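Local coordinates for VirK protein (Legionella pneumophila, PDB 5XTA), which belongs to the VirK family, adopts a novel fold, and is probably exported through type II secretion, its molecular activity not being shown by the structure alone, at the interface of chains A and B. Sequence-based numbering; all coordinates share one arbitrary frame. Chains: chain A/B, VirK protein.

The interface of chains A and B. Residues chain A 46, 58, 77; chain B 61-65.
A:Tyr77 reaches across to B:Phe62, B:Leu64 and B:Asp65 and buries 71 Å² against chain B. With CG anti to the backbone N (chi1 173°), its ring extends away from its own strand and the phenol oxygen lands near the backbone of B:Thr63 and B:Leu64.

The apolar part lies along the ring. B:Phe62 turns its CD2/CE2 edge toward the face of A:Tyr77 near CD1, with the planes 73° apart. A:Tyr77 CD1 lies in the phenylalanine plane, 3.6 Å from B:Phe62 CD2. B:Leu64 runs antiparallel to the tyrosine side chain on the same side of the ring. Its CD1 lies over that face, toward the rim, while B:Leu64 CD2 sits beyond the rim, 3.6 Å from A:Tyr77 CD2.

A direct hydrogen bond joins the tyrosine hydroxyl to a carboxylate. A:Tyr77 OH donates to B:Asp65 OD2 at 2.7 Å. The oxygen is met nearly along its C-O axis, and ring and carboxylate planes are 36° apart. B:Asp65 is poorly ordered, so this link may be variable. Its backbone N donates to B:Thr63 OG1 at 2.9 Å, which ties the turn after the strand.

Water carries further polar contacts. One water joins A:Ser58 OG, A:Tyr77 OH, B:His61 NE2 and B:Thr63 OG1, the last at 2.7 Å. A second bridges A:Ser58 OG, at 2.6 Å, to the carbonyl oxygen B:Phe62 O. The serine hydroxyl OG also lies near the CE1-NE2 side of the imidazole, tilted out of its plane, 3.5 Å from B:His61 CE1. A:Ala46 makes a looser approach to this imidazole.

The whole interface is not an exact two-fold. It may reflect crystal packing rather than a biological oligomer. The two chains contribute different sets of residues, although strand 54-63 takes part on both sides. On chain A the patch draws on strands 46-50, 54-63 and 74-83. On chain B it uses the end of strand 54-63 and the loop that follows.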
# COMPACT_ATOMS: atom_id res chain seq x y z
N ALA A 46 -3.46 -8.04 0.29
CA ALA A 46 -4.57 -9.01 0.31
C ALA A 46 -4.18 -10.33 -0.37
O ALA A 46 -3.38 -10.37 -1.30
CB ALA A 46 -5.77 -8.42 -0.41
N SER A 58 -2.85 -10.80 -6.01
CA SER A 58 -2.49 -10.00 -7.20
C SER A 58 -1.89 -8.66 -6.82
O SER A 58 -1.98 -8.23 -5.66
CB SER A 58 -3.73 -9.78 -8.08
OG SER A 58 -4.71 -8.95 -7.46
N TYR A 77 -0.23 -5.71 -14.25
CA TYR A 77 -1.03 -6.46 -13.34
C TYR A 77 -0.58 -7.93 -13.30
O TYR A 77 -0.67 -8.66 -14.32
CB TYR A 77 -2.49 -6.38 -13.76
CG TYR A 77 -3.42 -7.26 -12.98
CD1 TYR A 77 -3.80 -6.93 -11.69
CD2 TYR A 77 -3.91 -8.45 -13.52
CE1 TYR A 77 -4.67 -7.73 -10.97
CE2 TYR A 77 -4.77 -9.27 -12.79
CZ TYR A 77 -5.14 -8.91 -11.51
OH TYR A 77 -5.97 -9.69 -10.78
N HIS B 61 -9.74 -2.98 -4.25
CA HIS B 61 -8.91 -4.03 -4.78
C HIS B 61 -9.07 -4.19 -6.31
O HIS B 61 -10.13 -4.57 -6.79
CB HIS B 61 -9.24 -5.32 -4.06
CG HIS B 61 -8.44 -6.47 -4.55
ND1 HIS B 61 -7.10 -6.60 -4.26
CD2 HIS B 61 -8.75 -7.49 -5.38
CE1 HIS B 61 -6.63 -7.68 -4.86
NE2 HIS B 61 -7.62 -8.25 -5.53
N PHE B 62 -8.01 -3.94 -7.06
CA PHE B 62 -8.07 -4.06 -8.52
C PHE B 62 -8.02 -5.53 -8.93
O PHE B 62 -7.24 -6.30 -8.36
CB PHE B 62 -6.92 -3.33 -9.15
CG PHE B 62 -6.94 -3.36 -10.65
CD1 PHE B 62 -7.69 -2.41 -11.35
CD2 PHE B 62 -6.18 -4.27 -11.35
CE1 PHE B 62 -7.71 -2.39 -12.73
CE2 PHE B 62 -6.18 -4.27 -12.73
CZ PHE B 62 -6.95 -3.34 -13.43
N THR B 63 -8.84 -5.91 -9.89
CA THR B 63 -8.89 -7.29 -10.35
C THR B 63 -9.30 -7.38 -11.82
O THR B 63 -9.99 -6.50 -12.37
CB THR B 63 -9.83 -8.13 -9.44
OG1 THR B 63 -9.66 -9.55 -9.68
CG2 THR B 63 -11.32 -7.73 -9.61
N LEU B 64 -8.86 -8.46 -12.46
CA LEU B 64 -9.43 -8.88 -13.74
C LEU B 64 -10.25 -10.17 -13.55
O LEU B 64 -10.72 -10.73 -14.52
CB LEU B 64 -8.32 -9.16 -14.75
CG LEU B 64 -7.59 -8.07 -15.53
CD1 LEU B 64 -7.28 -6.89 -14.67
CD2 LEU B 64 -6.33 -8.63 -16.17
N ASP B 65 -10.40 -10.64 -12.32
CA ASP B 65 -10.90 -11.99 -12.06
C ASP B 65 -12.31 -11.98 -11.46
O ASP B 65 -12.78 -13.02 -10.98
CB ASP B 65 -9.90 -12.74 -11.16
CG ASP B 65 -8.43 -12.58 -11.63
OD1 ASP B 65 -8.04 -13.23 -12.62
OD2 ASP B 65 -7.67 -11.80 -11.02
O HOH W 1 -4.61 -6.39 -7.49
O HOH W 2 -7.43 -9.88 -8.24